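Local coordinates for homoserine O-acetyltransferase (PDB 3I1I), which probably transfers an acetyl group from acetyl-CoA to the side-chain hydroxyl of homoserine, using an alpha/beta hydrolase fold, at residues N278-M281 and Y282-A286; T188-N191 and V192-A196; G219-L222 and A223-M227; D118-A121 and M122-P125. All blocks are in the same frame, centred on the assembly; numbering follows the deposited sequence. Where two conformers were deposited one is given.

Contact 1. Residues N278-M281 and Y282-A286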
# COMPACT_ATOMS: atom_id res chain seq x y z
N ASN A 278 -10.86 3.83 11.88
CA ASN A 278 -11.83 2.73 11.86
C ASN A 278 -12.94 2.99 10.82
O ASN A 278 -13.35 2.07 10.10
CB ASN A 278 -12.46 2.52 13.25
CG ASN A 278 -11.46 1.95 14.27
OD1 ASN A 278 -10.42 1.39 13.92
ND2 ASN A 278 -11.81 2.05 15.53
N SER A 279 -13.38 4.25 10.74
CA SER A 279 -14.39 4.64 9.81
C SER A 279 -13.89 4.39 8.37
O SER A 279 -14.61 3.87 7.50
CB SER A 279 -14.76 6.11 10.00
OG SER A 279 -15.54 6.28 11.17
N TRP A 280 -12.64 4.78 8.15
CA TRP A 280 -12.01 4.58 6.86
C TRP A 280 -12.01 3.09 6.52
O TRP A 280 -12.35 2.75 5.42
CB TRP A 280 -10.57 5.12 6.88
CG TRP A 280 -9.96 5.12 5.53
CD1 TRP A 280 -9.48 4.03 4.82
CD2 TRP A 280 -9.79 6.24 4.69
NE1 TRP A 280 -9.02 4.44 3.59
CE2 TRP A 280 -9.20 5.79 3.49
CE3 TRP A 280 -10.07 7.60 4.85
CZ2 TRP A 280 -8.90 6.65 2.44
CZ3 TRP A 280 -9.79 8.47 3.80
CH2 TRP A 280 -9.18 7.99 2.61
N MSE A 281 -11.65 2.23 7.46
CA MSE A 281 -11.64 0.79 7.20
C MSE A 281 -13.04 0.29 6.78
O MSE A 281 -13.14 -0.46 5.80
CB MSE A 281 -11.23 -0.05 8.42
CG MSE A 281 -9.83 0.13 8.95
SE MSE A 281 -9.56 -1.19 10.44
CE MSE A 281 -10.86 -2.46 10.01
N TYR A 282 -14.08 0.64 7.54
CA TYR A 282 -15.45 0.13 7.26
C TYR A 282 -15.93 0.57 5.89
O TYR A 282 -16.53 -0.23 5.15
CB TYR A 282 -16.45 0.57 8.32
CG TYR A 282 -16.49 -0.36 9.49
CD1 TYR A 282 -15.60 -0.23 10.53
CD2 TYR A 282 -17.43 -1.39 9.57
CE1 TYR A 282 -15.62 -1.09 11.60
CE2 TYR A 282 -17.46 -2.24 10.67
CZ TYR A 282 -16.55 -2.08 11.67
OH TYR A 282 -16.51 -2.89 12.77
N THR A 283 -15.61 1.82 5.54
CA THR A 283 -15.99 2.38 4.24
C THR A 283 -15.18 1.68 3.14
O THR A 283 -15.75 1.30 2.13
CB THR A 283 -15.78 3.90 4.21
OG1 THR A 283 -16.52 4.46 5.28
CG2 THR A 283 -16.28 4.53 2.89
N ALA A 284 -13.87 1.48 3.35
CA ALA A 284 -13.06 0.68 2.40
C ALA A 284 -13.65 -0.74 2.25
O ALA A 284 -13.76 -1.27 1.13
CB ALA A 284 -11.57 0.63 2.80
N LYS A 285 -14.09 -1.32 3.36
CA LYS A 285 -14.75 -2.62 3.32
C LYS A 285 -16.04 -2.61 2.46
O LYS A 285 -16.28 -3.51 1.65
CB LYS A 285 -15.07 -3.10 4.73
CG LYS A 285 -15.69 -4.50 4.80
CD LYS A 285 -14.68 -5.65 4.60
CE LYS A 285 -15.43 -6.98 4.71
NZ LYS A 285 -14.64 -8.21 5.07
N ALA A 286 -16.84 -1.56 2.62
CA ALA A 286 -18.04 -1.39 1.80
C ALA A 286 -17.67 -1.34 0.33
O ALA A 286 -18.37 -1.91 -0.53
CB ALA A 286 -18.82 -0.09 2.22
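Tyr282 stands one helical turn beyond Asn278 and turns the edge of its ring to that residue's carbonyl. Ring atom CD1 of Tyr282 lies 3.2 Å from Asn278 O, which sits close to the ring plane. The same oxygen receives the backbone N of Tyr282 at 3.0 Å, so Asn278 O accepts the amide and also lies against the ring edge. At its far end the phenol is fixed by a hydrogen bond from OH to Phe124 O, while the Asn278 amide is engaged by Trp206 and Gly209.

On another side of helix 277-289, Thr283 folds its hydroxyl back on the preceding turn. Its OG1 lies anti to its own carbonyl carbon (chi1 -56°), and this brings OG1 within 3.0 Å of Ser279 O. The hydroxyl approaches from above the carbonyl plane, 36° out of it, whereas Thr283 N meets the same oxygen at 3.0 Å with a smaller tilt. The Trp280 side chain makes a light contact here, CD1 to Ala284 CB at 4.5 Å; its indole reaches outward to Phe51 and helix 217-228.

Lys285 leads its ammonium away to the carbonyls of Val254 and Lys253 of the second subunit. Ser279 O accepts from both OG1 and N of Thr283, so the buried Thr283 hydroxyl has an acceptor within its own helix.

Contact 2. Residues T188-N191 and V192-A196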
# COMPACT_ATOMS: atom_id res chain seq x y z
N THR A 188 -8.94 -2.67 -7.93
CA THR A 188 -9.21 -1.65 -6.95
C THR A 188 -9.55 -2.24 -5.56
O THR A 188 -9.18 -1.72 -4.53
CB THR A 188 -10.36 -0.77 -7.44
OG1 THR A 188 -10.07 -0.30 -8.75
CG2 THR A 188 -10.62 0.40 -6.50
N SER A 189 -10.26 -3.36 -5.54
CA SER A 189 -10.64 -3.96 -4.27
C SER A 189 -9.44 -4.39 -3.45
O SER A 189 -9.44 -4.25 -2.21
CB SER A 189 -11.58 -5.15 -4.51
OG SER A 189 -12.73 -4.74 -5.23
N VAL A 190 -8.41 -4.88 -4.14
CA VAL A 190 -7.19 -5.28 -3.43
C VAL A 190 -6.22 -4.09 -3.28
O VAL A 190 -5.71 -3.80 -2.18
CB VAL A 190 -6.47 -6.46 -4.16
CG1 VAL A 190 -5.25 -6.89 -3.36
CG2 VAL A 190 -7.46 -7.65 -4.39
N ASN A 191 -5.96 -3.39 -4.37
CA ASN A 191 -4.86 -2.42 -4.34
C ASN A 191 -5.20 -1.23 -3.50
O ASN A 191 -4.34 -0.70 -2.86
CB ASN A 191 -4.40 -1.98 -5.74
CG ASN A 191 -2.91 -1.90 -5.84
OD1 ASN A 191 -2.19 -2.63 -5.17
ND2 ASN A 191 -2.42 -1.01 -6.69
N VAL A 192 -6.47 -0.85 -3.48
CA VAL A 192 -6.89 0.30 -2.71
C VAL A 192 -7.76 -0.02 -1.50
O VAL A 192 -7.64 0.66 -0.51
CB VAL A 192 -7.59 1.34 -3.64
CG1 VAL A 192 -8.04 2.53 -2.87
CG2 VAL A 192 -6.61 1.74 -4.77
N ALA A 193 -8.63 -1.02 -1.51
CA ALA A 193 -9.40 -1.32 -0.27
C ALA A 193 -8.70 -2.29 0.70
O ALA A 193 -8.48 -1.95 1.86
CB ALA A 193 -10.81 -1.78 -0.60
N GLN A 194 -8.34 -3.49 0.25
CA GLN A 194 -7.65 -4.44 1.13
C GLN A 194 -6.34 -3.85 1.67
O GLN A 194 -6.11 -3.85 2.88
CB GLN A 194 -7.32 -5.75 0.40
CG GLN A 194 -6.68 -6.77 1.32
CD GLN A 194 -6.25 -8.06 0.66
OE1 GLN A 194 -6.36 -8.23 -0.55
NE2 GLN A 194 -5.74 -8.99 1.48
N ASN A 195 -5.47 -3.39 0.78
CA ASN A 195 -4.22 -2.80 1.19
C ASN A 195 -4.37 -1.64 2.18
O ASN A 195 -3.54 -1.49 3.11
CB ASN A 195 -3.39 -2.38 -0.02
CG ASN A 195 -2.78 -3.58 -0.77
OD1 ASN A 195 -2.79 -4.72 -0.27
ND2 ASN A 195 -2.27 -3.33 -1.98
N ALA A 196 -5.41 -0.83 2.01
CA ALA A 196 -5.64 0.30 2.93
C ALA A 196 -6.04 -0.22 4.31
O ALA A 196 -5.49 0.18 5.33
CB ALA A 196 -6.71 1.28 2.37
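Val190 and Gln194 set matching first torsions, with Val190 CG1 and Gln194 CG each opposite the backbone N (chi1 -178° and -177°), and their side chains run side by side in the same direction. They do so on a pi-helical turn in helix 186-202, one of the helices of the cap region of this alpha/beta hydrolase. With Gln194 extended beyond CG, its OE1 lies against Val190 CG1 at 3.3 Å, while NE2 is held by Glu198 and by Asn265 of the second subunit.

The widened turn shows in the backbone, where amides reach back five residues rather than four. Gln194 N bonds to Ser189 O at 2.8 Å, and Asn195 N to Val190 O at 3.0 Å. Asn195 swings its CG beside the backbone N, which brings CG to 3.3 Å from Val190 O, and directs OD1 to Arg225 NE of the second subunit. Thr188 CG2 and Val192 CB make a looser apolar contact of 4.3 Å.

At the entrance to the wide turn both hydrogen-bonding patterns share an acceptor: Thr188 O takes Ala193 N at 3.1 Å, nearly along the C=O axis, and Val192 N at 3.0 Å from 36° above the carbonyl plane.

Contact 3. Residues G219-L222 and A223-M227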
# COMPACT_ATOMS: atom_id res chain seq x y z
N GLY A 219 -0.45 4.55 9.48
CA GLY A 219 -1.30 3.65 8.73
C GLY A 219 -2.33 4.39 7.89
O GLY A 219 -2.57 4.03 6.73
N LEU A 220 -2.92 5.45 8.44
CA LEU A 220 -3.99 6.15 7.75
C LEU A 220 -3.45 6.93 6.56
O LEU A 220 -4.06 6.92 5.49
CB LEU A 220 -4.70 7.06 8.74
CG LEU A 220 -6.08 7.64 8.47
CD1 LEU A 220 -7.11 6.58 7.94
CD2 LEU A 220 -6.55 8.33 9.78
N GLN A 221 -2.30 7.58 6.74
CA GLN A 221 -1.70 8.30 5.65
C GLN A 221 -1.34 7.36 4.49
O GLN A 221 -1.50 7.70 3.33
CB GLN A 221 -0.43 9.07 6.08
CG GLN A 221 0.34 9.69 4.87
CD GLN A 221 1.29 10.81 5.25
OE1 GLN A 221 1.84 10.83 6.35
NE2 GLN A 221 1.51 11.76 4.32
N LEU A 222 -0.84 6.19 4.82
CA LEU A 222 -0.54 5.18 3.81
C LEU A 222 -1.82 4.75 3.07
O LEU A 222 -1.86 4.73 1.84
CB LEU A 222 0.18 4.02 4.49
CG LEU A 222 0.84 2.94 3.66
CD1 LEU A 222 1.57 3.49 2.43
CD2 LEU A 222 1.81 2.18 4.60
N ALA A 223 -2.87 4.48 3.82
CA ALA A 223 -4.18 4.18 3.23
C ALA A 223 -4.63 5.29 2.29
O ALA A 223 -5.08 5.04 1.20
CB ALA A 223 -5.26 3.89 4.33
N ASN A 224 -4.47 6.54 2.72
CA ASN A 224 -4.90 7.70 1.95
C ASN A 224 -4.03 7.91 0.71
O ASN A 224 -4.53 8.26 -0.36
CB ASN A 224 -4.84 8.94 2.82
CG ASN A 224 -5.44 10.17 2.14
OD1 ASN A 224 -6.61 10.19 1.80
ND2 ASN A 224 -4.64 11.20 1.97
N ARG A 225 -2.73 7.70 0.85
CA ARG A 225 -1.85 7.87 -0.28
C ARG A 225 -2.14 6.84 -1.40
O ARG A 225 -2.14 7.20 -2.57
CB ARG A 225 -0.38 7.84 0.15
CG ARG A 225 0.56 8.25 -0.94
CD ARG A 225 1.89 8.75 -0.44
NE ARG A 225 2.54 7.68 0.26
CZ ARG A 225 3.01 7.74 1.49
NH1 ARG A 225 3.54 6.65 2.01
NH2 ARG A 225 2.98 8.85 2.22
N MSE A 226 -2.45 5.61 -1.05
CA MSE A 226 -2.84 4.59 -2.06
C MSE A 226 -4.06 5.01 -2.85
O MSE A 226 -4.09 4.83 -4.04
CB MSE A 226 -3.17 3.25 -1.41
CG MSE A 226 -1.98 2.56 -0.76
SE MSE A 226 -2.65 1.21 0.45
CE MSE A 226 -1.00 0.69 1.27
N MSE A 227 -5.07 5.58 -2.21
CA MSE A 227 -6.23 6.04 -2.96
C MSE A 227 -5.84 7.25 -3.85
O MSE A 227 -6.18 7.28 -5.05
CB MSE A 227 -7.37 6.42 -2.02
CG MSE A 227 -8.72 6.40 -2.65
SE MSE A 227 -10.16 6.62 -1.32
CE MSE A 227 -9.85 8.49 -0.92
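Leu222 and Met226, one turn apart on helix 217-228, make the apolar core of this contact. The selenomethionine first sets out beside its backbone N (chi1 -66°) and then extends, which carries its terminal CE back to within 3.8 Å of Leu222 CG. Leu222 CD1 is 4.0 Å from the same methyl. The two side chains thus meet at an angle, methyl against branch point. Met226 also packs on Met226 of the second subunit.

Arg225 adds van der Waals contacts of its charged end. A bend at chi3 (62°) folds its guanidinium back over the preceding turn, where NH1 comes 3.7 Å from Leu222 CD1. NH2 in turn lies 3.8 Å from Gln221 CG; the amide and guanidinium planes are inclined at 47°. The Gln221 amide uses NE2 on Thr268 of helix 259-270. Arg225 NH1 forms a salt bridge with Glu198 of the second subunit, so aliphatic neighbours flank a charge whose partner lies across the interface.

Regular alpha-helical backbone bonds underlie all this, among them Arg225 N to Gln221 O at 2.8 Å and Met226 N to Leu222 O at 3.1 Å. Such a helix, inserted between strands 174-178 and 309-313, is consistent with the helical cap of an alpha/beta hydrolase-fold acyltransferase, here packed against a second subunit.

Contact 4. Residues D118-A121 and M122-P125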
# COMPACT_ATOMS: atom_id res chain seq x y z
N ASP A 118 -20.11 2.47 25.58
CA ASP A 118 -18.81 2.56 24.92
C ASP A 118 -18.98 2.64 23.40
O ASP A 118 -20.03 2.27 22.84
CB ASP A 118 -17.97 1.32 25.22
CG ASP A 118 -17.65 1.16 26.72
OD1 ASP A 118 -17.28 2.17 27.36
OD2 ASP A 118 -17.74 0.02 27.23
N GLU A 119 -17.93 3.11 22.75
CA GLU A 119 -17.88 3.16 21.29
C GLU A 119 -17.98 1.77 20.74
O GLU A 119 -17.50 0.84 21.35
CB GLU A 119 -16.61 3.82 20.81
CG GLU A 119 -16.68 5.31 20.96
CD GLU A 119 -15.37 6.01 20.66
OE1 GLU A 119 -14.35 5.33 20.33
OE2 GLU A 119 -15.39 7.27 20.75
N TYR A 120 -18.66 1.63 19.60
CA TYR A 120 -18.75 0.36 18.90
C TYR A 120 -17.36 -0.18 18.53
O TYR A 120 -17.10 -1.38 18.66
CB TYR A 120 -19.56 0.52 17.61
CG TYR A 120 -21.06 0.56 17.81
CD1 TYR A 120 -21.77 -0.61 18.02
CD2 TYR A 120 -21.76 1.75 17.73
CE1 TYR A 120 -23.13 -0.60 18.19
CE2 TYR A 120 -23.13 1.76 17.90
CZ TYR A 120 -23.80 0.58 18.13
OH TYR A 120 -25.16 0.55 18.27
N ALA A 121 -16.49 0.71 18.06
CA ALA A 121 -15.19 0.31 17.56
C ALA A 121 -15.37 -0.84 16.55
O ALA A 121 -16.29 -0.80 15.74
CB ALA A 121 -14.26 -0.06 18.73
N MSE A 122 -14.52 -1.86 16.61
CA MSE A 122 -14.62 -3.01 15.69
C MSE A 122 -15.82 -3.92 15.95
O MSE A 122 -16.07 -4.86 15.16
CB MSE A 122 -13.33 -3.82 15.67
CG MSE A 122 -12.11 -3.03 15.22
SE MSE A 122 -12.38 -1.99 13.55
CE MSE A 122 -12.85 -3.47 12.38
N ASP A 123 -16.59 -3.64 17.00
CA ASP A 123 -17.90 -4.27 17.12
C ASP A 123 -18.95 -3.65 16.18
O ASP A 123 -20.06 -4.15 16.08
CB ASP A 123 -18.40 -4.26 18.57
CG ASP A 123 -19.72 -5.03 18.75
OD1 ASP A 123 -19.79 -6.19 18.32
OD2 ASP A 123 -20.69 -4.44 19.28
N PHE A 124 -18.61 -2.56 15.47
CA PHE A 124 -19.58 -2.03 14.51
C PHE A 124 -19.86 -3.04 13.39
O PHE A 124 -18.97 -3.74 12.95
CB PHE A 124 -19.14 -0.70 13.92
CG PHE A 124 -20.27 0.05 13.27
CD1 PHE A 124 -21.15 0.79 14.05
CD2 PHE A 124 -20.48 -0.04 11.91
CE1 PHE A 124 -22.21 1.47 13.48
CE2 PHE A 124 -21.54 0.63 11.32
CZ PHE A 124 -22.42 1.38 12.11
N PRO A 125 -21.12 -3.12 12.94
CA PRO A 125 -21.38 -4.12 11.91
C PRO A 125 -20.86 -3.70 10.55
O PRO A 125 -20.80 -2.52 10.25
CB PRO A 125 -22.90 -4.20 11.85
CG PRO A 125 -23.37 -2.90 12.38
CD PRO A 125 -22.35 -2.46 13.40
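Tyr120 and Phe124 form the tight part of this contact, a T-shaped pair in which the edge of Phe124 is directed at a face of Tyr120. The ring planes are nearly perpendicular (88°) and the centroids lie 5.4 Å apart. Phe124 CD1 does the touching, 3.8 Å from Tyr120 CG, so the edge bears on the root of the tyrosine ring rather than its hydroxyl end. Phe124 CG points opposite its backbone N (chi1 -163°), which brings the ring edge to the face of Tyr120. Both rings rest on Ile25 of strand 24-34, and this side is buried.

The other side is looser and borders solvent. Asp123 is exposed, and its carboxylate OD2 stands 4.2 Å from Tyr120 CD1, at the ring edge and near its plane. That oxygen pairs with Arg23 in a salt bridge, so the acid joins the loop to the turn between strands 10-18 and 24-34 instead of gripping the tyrosine.

Two backbone bonds fold the chain between these sides. Asp123 N reaches Tyr120 O at 2.9 Å, and Phe124 N reaches Ala121 O, also at 2.9 Å, from 44° above the carbonyl plane. Ala121 takes a positive phi, and with Met122 it gives the first bond the form of a type II' beta turn. A second, overlapping turn of type I or 3-10 form follows in the loop between strand 87-91 and helix 129-142.

In the fold
Along the chain the order is contact 4, contact 2, contact 3, contact 1. Contacts 2, 3 and 1 lie on helices 186-202, 217-228 and 277-289, all inserted between sheet strands 174-178 and 309-313, and their centres are 10 to 12 Å apart. They pack together, Ala196 against Ala223 and Trp280 against both neighbouring helices, and each also meets the second subunit. Contact 4 sits in the earlier loop after strand 87-91. It touches contact 1, with centres about 12 Å apart, but stays about 22 Å from the centres of contacts 2 and 3. Helix 277-289 is thus the inserted helix on which this loop rests, and the loop meets the second subunit itself through Met122.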